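Side-chain contacts in phosphorylated carbohydrates phosphatase TM_1254 (Thermotoga maritima msb8, PDB 3KBB), which dephosphorylates phosphorylated sugars such as erythrose 4-phosphate, fructose 6-phosphate, 2-deoxyglucose 6-phosphate and mannose 6-phosphate, with the help of a divalent metal cation: residues 6-10 / 11-15; 121-124 / 125-128; 201-204 / 205-209. All coordinates share one frame; numbering follows the deposited sequence.

Interaction 1: residues 6-10 / 11-15; sequences FDMDG and VLMDT. With SO4 (sulfate ion), chain D.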
# COMPACT_ATOMS: atom_id res chain seq x y z
N PHE A 6 2.75 -3.43 -9.33
CA PHE A 6 2.05 -3.66 -8.07
C PHE A 6 2.03 -2.41 -7.24
O PHE A 6 3.07 -1.77 -7.04
CB PHE A 6 2.77 -4.73 -7.25
CG PHE A 6 2.59 -6.13 -7.77
CD1 PHE A 6 1.65 -6.99 -7.17
CD2 PHE A 6 3.33 -6.59 -8.87
CE1 PHE A 6 1.48 -8.32 -7.65
CE2 PHE A 6 3.15 -7.90 -9.34
CZ PHE A 6 2.21 -8.74 -8.73
N ASP A 7 0.89 -2.08 -6.66
CA ASP A 7 0.88 -1.21 -5.48
C ASP A 7 1.50 -1.97 -4.30
O ASP A 7 1.55 -3.21 -4.31
CB ASP A 7 -0.55 -0.80 -5.15
CG ASP A 7 -0.62 0.30 -4.11
OD1 ASP A 7 0.33 1.11 -4.04
OD2 ASP A 7 -1.59 0.30 -3.35
N MSE A 8 2.02 -1.24 -3.31
CA MSE A 8 2.71 -1.90 -2.18
C MSE A 8 1.73 -2.23 -1.06
O MSE A 8 1.38 -3.40 -0.86
CB MSE A 8 3.90 -1.05 -1.70
CG MSE A 8 4.62 -1.76 -0.64
SE MSE A 8 6.13 -0.72 0.07
CE MSE A 8 5.17 0.70 0.95
N ASP A 9 1.27 -1.21 -0.36
CA ASP A 9 0.47 -1.45 0.81
C ASP A 9 -0.93 -1.86 0.41
O ASP A 9 -1.60 -1.16 -0.35
CB ASP A 9 0.39 -0.22 1.66
CG ASP A 9 -0.34 -0.49 2.94
OD1 ASP A 9 0.26 -1.10 3.82
OD2 ASP A 9 -1.53 -0.11 3.05
N GLY A 10 -1.34 -2.98 0.95
CA GLY A 10 -2.65 -3.54 0.63
C GLY A 10 -2.60 -4.55 -0.50
O GLY A 10 -3.63 -5.12 -0.86
N VAL A 11 -1.42 -4.76 -1.08
CA VAL A 11 -1.26 -5.78 -2.10
C VAL A 11 -0.13 -6.68 -1.68
O VAL A 11 -0.32 -7.85 -1.45
CB VAL A 11 -0.99 -5.19 -3.52
CG1 VAL A 11 -0.84 -6.27 -4.52
CG2 VAL A 11 -2.08 -4.18 -3.93
N LEU A 12 1.08 -6.13 -1.52
CA LEU A 12 2.20 -6.99 -1.12
C LEU A 12 2.18 -7.37 0.38
O LEU A 12 2.59 -8.47 0.77
CB LEU A 12 3.52 -6.31 -1.48
CG LEU A 12 3.75 -5.93 -2.95
CD1 LEU A 12 5.21 -5.38 -3.03
CD2 LEU A 12 3.58 -7.09 -3.86
N MSE A 13 1.69 -6.42 1.19
CA MSE A 13 1.49 -6.64 2.61
C MSE A 13 0.54 -5.54 3.08
O MSE A 13 0.30 -4.57 2.36
CB MSE A 13 2.82 -6.64 3.36
CG MSE A 13 3.51 -5.31 3.51
SE MSE A 13 4.13 -4.40 1.87
CE MSE A 13 3.29 -2.79 2.53
N ASP A 14 -0.07 -5.76 4.24
CA ASP A 14 -1.13 -4.86 4.71
C ASP A 14 -0.77 -4.21 6.07
O ASP A 14 -0.73 -4.89 7.10
CB ASP A 14 -2.45 -5.62 4.90
CG ASP A 14 -2.92 -6.34 3.66
OD1 ASP A 14 -2.57 -5.94 2.53
OD2 ASP A 14 -3.68 -7.32 3.83
N THR A 15 -0.53 -2.91 6.07
CA THR A 15 -0.20 -2.24 7.34
C THR A 15 -1.43 -1.78 8.09
O THR A 15 -1.38 -1.65 9.34
CB THR A 15 0.72 -1.03 7.15
OG1 THR A 15 0.08 -0.06 6.29
CG2 THR A 15 2.09 -1.47 6.57
S SO4 D . 0.56 2.76 -1.16
O1 SO4 D . 1.36 1.54 -1.36
O2 SO4 D . -0.71 2.43 -0.52
O3 SO4 D . 1.23 3.66 -0.20
O4 SO4 D . 0.24 3.49 -2.44

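Interaction 2: residues 121-124 / 125-128; sequences LDLE and KYFD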
# COMPACT_ATOMS: atom_id res chain seq x y z
N LEU A 121 10.94 -7.58 4.55
CA LEU A 121 10.14 -8.70 4.04
C LEU A 121 10.84 -9.43 2.90
O LEU A 121 10.30 -10.39 2.38
CB LEU A 121 8.74 -8.24 3.62
CG LEU A 121 7.84 -7.68 4.73
CD1 LEU A 121 6.52 -7.24 4.13
CD2 LEU A 121 7.63 -8.69 5.84
N ASP A 122 12.04 -8.98 2.55
CA ASP A 122 12.79 -9.54 1.43
C ASP A 122 11.98 -9.60 0.11
O ASP A 122 11.99 -10.62 -0.58
CB ASP A 122 13.36 -10.94 1.79
CG ASP A 122 14.36 -11.43 0.79
OD1 ASP A 122 15.10 -10.60 0.21
OD2 ASP A 122 14.40 -12.66 0.52
N LEU A 123 11.27 -8.52 -0.19
CA LEU A 123 10.47 -8.42 -1.44
C LEU A 123 11.10 -7.41 -2.39
O LEU A 123 10.73 -7.33 -3.55
CB LEU A 123 9.02 -8.01 -1.13
CG LEU A 123 8.12 -8.92 -0.29
CD1 LEU A 123 6.74 -8.25 -0.00
CD2 LEU A 123 7.94 -10.24 -0.98
N GLU A 124 12.11 -6.68 -1.89
CA GLU A 124 12.74 -5.65 -2.69
C GLU A 124 13.50 -6.21 -3.90
O GLU A 124 13.53 -5.62 -4.96
CB GLU A 124 13.66 -4.88 -1.78
CG GLU A 124 13.90 -3.47 -2.16
CD GLU A 124 14.87 -2.87 -1.21
OE1 GLU A 124 14.46 -2.60 -0.06
OE2 GLU A 124 16.06 -2.74 -1.61
N LYS A 125 14.11 -7.38 -3.74
CA LYS A 125 14.92 -7.96 -4.79
C LYS A 125 14.22 -8.30 -6.11
O LYS A 125 14.86 -8.43 -7.18
CB LYS A 125 15.59 -9.23 -4.24
CG LYS A 125 14.60 -10.30 -3.83
CD LYS A 125 15.29 -11.54 -3.25
CE LYS A 125 14.24 -12.56 -2.92
NZ LYS A 125 14.75 -13.69 -2.09
N TYR A 126 12.89 -8.44 -6.09
CA TYR A 126 12.17 -8.75 -7.33
C TYR A 126 12.02 -7.65 -8.38
O TYR A 126 11.80 -7.92 -9.59
CB TYR A 126 10.78 -9.34 -7.00
CG TYR A 126 10.86 -10.54 -6.13
CD1 TYR A 126 11.23 -11.78 -6.68
CD2 TYR A 126 10.62 -10.46 -4.76
CE1 TYR A 126 11.32 -12.89 -5.87
CE2 TYR A 126 10.72 -11.60 -3.93
CZ TYR A 126 11.07 -12.81 -4.53
OH TYR A 126 11.17 -13.95 -3.77
N PHE A 127 12.03 -6.41 -7.92
CA PHE A 127 11.60 -5.33 -8.78
C PHE A 127 12.69 -4.76 -9.66
O PHE A 127 13.82 -4.58 -9.22
CB PHE A 127 10.97 -4.25 -7.90
CG PHE A 127 9.68 -4.72 -7.27
CD1 PHE A 127 8.52 -4.74 -8.03
CD2 PHE A 127 9.67 -5.23 -5.99
CE1 PHE A 127 7.34 -5.22 -7.50
CE2 PHE A 127 8.50 -5.69 -5.40
CZ PHE A 127 7.32 -5.72 -6.19
N ASP A 128 12.32 -4.46 -10.90
CA ASP A 128 13.15 -3.78 -11.87
C ASP A 128 13.00 -2.26 -11.75
O ASP A 128 13.97 -1.50 -11.93
CB ASP A 128 12.67 -4.23 -13.23
CG ASP A 128 12.83 -5.75 -13.42
OD1 ASP A 128 13.98 -6.24 -13.37
OD2 ASP A 128 11.81 -6.47 -13.58
O HOH W 1 14.78 -8.16 -1.14

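Interaction 3: residues 201-204 / 205-209; sequences ALVK and PEEIL. With GOL (glycerol), chain H.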
# COMPACT_ATOMS: atom_id res chain seq x y z
N ALA A 201 -11.66 -6.53 -12.60
CA ALA A 201 -12.01 -7.66 -11.80
C ALA A 201 -11.46 -7.43 -10.42
O ALA A 201 -10.46 -6.70 -10.25
CB ALA A 201 -11.42 -8.97 -12.38
N LEU A 202 -12.08 -8.08 -9.45
CA LEU A 202 -11.56 -8.11 -8.07
C LEU A 202 -10.82 -9.42 -7.79
O LEU A 202 -11.26 -10.52 -8.23
CB LEU A 202 -12.70 -7.94 -7.08
CG LEU A 202 -13.61 -6.70 -7.23
CD1 LEU A 202 -14.68 -6.71 -6.17
CD2 LEU A 202 -12.73 -5.42 -7.09
N VAL A 203 -9.72 -9.33 -7.05
CA VAL A 203 -8.98 -10.51 -6.64
C VAL A 203 -8.44 -10.39 -5.23
O VAL A 203 -8.07 -9.29 -4.82
CB VAL A 203 -7.79 -10.78 -7.57
CG1 VAL A 203 -8.30 -11.29 -8.88
CG2 VAL A 203 -6.91 -9.50 -7.69
N LYS A 204 -8.36 -11.50 -4.50
CA LYS A 204 -7.60 -11.55 -3.23
C LYS A 204 -6.11 -11.71 -3.56
O LYS A 204 -5.76 -12.16 -4.65
CB LYS A 204 -8.09 -12.72 -2.35
CG LYS A 204 -9.57 -12.61 -1.96
CD LYS A 204 -10.01 -13.71 -0.99
CE LYS A 204 -10.46 -14.97 -1.73
NZ LYS A 204 -11.84 -14.87 -2.33
N PRO A 205 -5.21 -11.30 -2.66
CA PRO A 205 -3.78 -11.44 -2.92
C PRO A 205 -3.41 -12.85 -3.37
O PRO A 205 -2.64 -13.01 -4.32
CB PRO A 205 -3.17 -11.15 -1.55
CG PRO A 205 -4.10 -10.10 -1.02
CD PRO A 205 -5.46 -10.61 -1.38
N GLU A 206 -3.99 -13.86 -2.71
CA GLU A 206 -3.77 -15.28 -3.07
C GLU A 206 -4.20 -15.63 -4.47
O GLU A 206 -3.79 -16.65 -4.97
CB GLU A 206 -4.58 -16.23 -2.16
CG GLU A 206 -4.56 -15.91 -0.71
CD GLU A 206 -5.67 -14.96 -0.36
OE1 GLU A 206 -6.84 -15.42 -0.26
OE2 GLU A 206 -5.38 -13.77 -0.16
N GLU A 207 -5.08 -14.82 -5.07
CA GLU A 207 -5.59 -15.14 -6.42
C GLU A 207 -4.77 -14.49 -7.53
O GLU A 207 -5.02 -14.72 -8.72
CB GLU A 207 -7.07 -14.74 -6.54
CG GLU A 207 -8.03 -15.66 -5.73
CD GLU A 207 -9.36 -15.00 -5.34
OE1 GLU A 207 -9.71 -13.90 -5.84
OE2 GLU A 207 -10.08 -15.63 -4.50
N ILE A 208 -3.80 -13.66 -7.15
CA ILE A 208 -3.05 -12.89 -8.16
C ILE A 208 -2.24 -13.83 -9.06
O ILE A 208 -2.19 -13.65 -10.28
CB ILE A 208 -2.15 -11.86 -7.47
CG1 ILE A 208 -3.02 -10.74 -6.83
CG2 ILE A 208 -1.12 -11.28 -8.46
CD1 ILE A 208 -2.23 -9.73 -5.96
N LEU A 209 -1.64 -14.85 -8.46
CA LEU A 209 -0.86 -15.81 -9.25
C LEU A 209 -1.65 -16.42 -10.41
O LEU A 209 -1.20 -16.40 -11.53
CB LEU A 209 -0.27 -16.88 -8.33
CG LEU A 209 0.47 -18.02 -9.07
CD1 LEU A 209 1.66 -17.55 -9.90
CD2 LEU A 209 0.91 -18.99 -8.04
C1 GOL H . -14.79 -10.60 -4.21
O1 GOL H . -15.31 -10.10 -2.99
C2 GOL H . -13.42 -11.21 -3.93
O2 GOL H . -13.49 -12.18 -2.91
C3 GOL H . -12.86 -11.81 -5.22
O3 GOL H . -12.32 -13.09 -4.99
O HOH W 2 -12.24 -13.49 -7.83

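Interaction 1: residues 6-10 / 11-15
The ring of Phe6 is met at its edge, in the ring plane, by Val11, whose CG1 comes 3.7 Å from Phe6 CD1, while Leu12 approaches the same corner obliquely with CD2. Another ring, that of Phe163, also meets Phe6, with the two planes about 25° apart. The second flat group, the carboxylate of Asp9, is gripped twice through a single oxygen. Thr15 N reaches Asp9 OD1 at 3.0 Å on the syn side, close to the carboxylate plane, whereas the hydroxyl of Thr15 donates to Asp9 OD1 from well above that plane, with OG1 at 2.7 Å. Two donors of one residue thus fix the rotation of the carboxylate.

The sequence from Asp7 to Val11 is the DxDGV signature, the first conserved motif of the HAD superfamily, in which Asp7 is by similarity the nucleophile; its OD1 also forms a salt bridge with Lys140. Directly after the strand the backbone coils tightly, as in the squiggle of HAD enzymes. Met8 O accepts from both Val11 N and Leu12 N, the latter bond being the shorter, at 2.8 Å, and lying in the carbonyl plane. Gly10 has phi at 93°, where a CB would be pressed against the preceding carbonyl oxygen; its N donates to Met13 O at 2.7 Å. Inside this coil Asp7 O is buried with no polar partner, pressed against Val11 CB at 3.3 Å.

Met8 and Met13 are both selenomethionines; the touch of Met13 CE on Met8 CG is doubtful, because Met13 is modelled in two conformers. Asp9 N points to a sulfate ion, donating to O1 at 2.9 Å. The ion is also held by Thr107, Ser108, Thr109 and Lys140, a position consistent with that of a substrate phosphate.

Interaction 2: residues 121-124 / 125-128
Lys125 places its CG between its own backbone N and carbonyl carbon (chi1 63°) and then runs fully extended, a course that carries the chain back along Asp122, whose CG stands anti to the backbone N (chi1 -168°). Lys125 CD passes 3.6 Å from Asp122 OD1 before NZ closes a salt bridge with Asp122 OD2 at 2.8 Å, arriving on the syn side but 31° out of the carboxylate plane. The other oxygen, Asp122 OD1, accepts from a water at 2.8 Å, and this water in turn accepts from Lys125 N, so that both oxygens of the carboxylate are tied to one lysine.

Asp122 adopts positive phi just after helix 111-120 and ends it in a Schellman motif, the point where this crossover of the Rossmann-like HAD core leaves the helix and heads for strand 129-131. The path to the strand bends once more in a short turn, spanned by a weak bond from Phe127 N to Glu124 O at 3.4 Å.

Two aromatic rings turn their edges to the same carbonyl: Leu123 O lies 3.4 Å from Tyr126 CD2 and 3.3 Å from Phe127 CE2, near the plane of each ring, so the slightly positive ring hydrogens probably face the oxygen. Leu123 adds a looser apolar touch, its CD2 lying 4.3 Å from Tyr126 CE2. Arg90 of helix 89-98 joins two points of this stretch, donating through its NH1 to both Asp122 O and Tyr126 OH.

Interaction 3: residues 201-204 / 205-209
Lys204 touches acidic side chains along much of its length. Its CB, next to the ring of Pro205, lies 3.6 Å from OE1 of Glu206; CG then turns toward Glu207, and CD touches both acids, 3.7 Å from Glu206 OE1 and slightly farther from Glu207 OE2. Bends at chi3 (-88°) and chi4 (-77°) fold the end of the chain back to Glu207 OE2, bringing CE within 2.9 Å of that oxygen, a tight approach. Lys204 NZ completes the course with a salt bridge to Glu207 OE2, likewise at 2.9 Å. The same nitrogen donates to two hydroxyls, O2 and O3, of a glycerol probably taken from the crystallisation liquor.

The other oxygen of Glu207 serves the backbone. Lys204 N donates to Glu207 OE1 at 3.1 Å in a nearly straight bond, but meets the oxygen from above, 65° out of the carboxylate plane. In return Glu207 N donates to Lys204 O at 2.8 Å, also from above the carbonyl plane. The pair is thus reciprocal, one N-H going to a side chain and the other to a backbone carbonyl. It spans the tight turn from strand 201-203, the outermost on its side of the parallel sheet of the HAD core, into the C-terminal helix 208-215.

Glu207 OE1 is further supplied by the glycerol O3 and by a water that also donates to Leu202 O; in the crystal it therefore accepts from backbone, glycerol and water. The inner side of the turn is apolar: Val203 CG2 lies 4.2 Å from Ile208 CG1, the two side chains crossing at about a right angle, and strand 181-184 and helix 89-98 supply Val184 and Ala92 as further neighbours of Ile208.

From the N terminus, interaction 1 comes first, closing the loop that leaves the central strand 3-7. Interaction 2 follows much later, closing the turn between helix 111-120 and the edge strand 129-131, and interaction 3 closes the last turn, from edge strand 201-203 into helix 208-215. The three are in series and none crosses another. Interaction 1 lies between the other two in space: Met13 and Leu12 pack on Leu121, Leu123 and Phe127 of interaction 2, while Val11 and Phe6 pack on Ile208 of interaction 3. Interactions 2 and 3 stay about 10 Å apart at their nearest atoms, linked indirectly through residues 6-15, which carry the probable nucleophile.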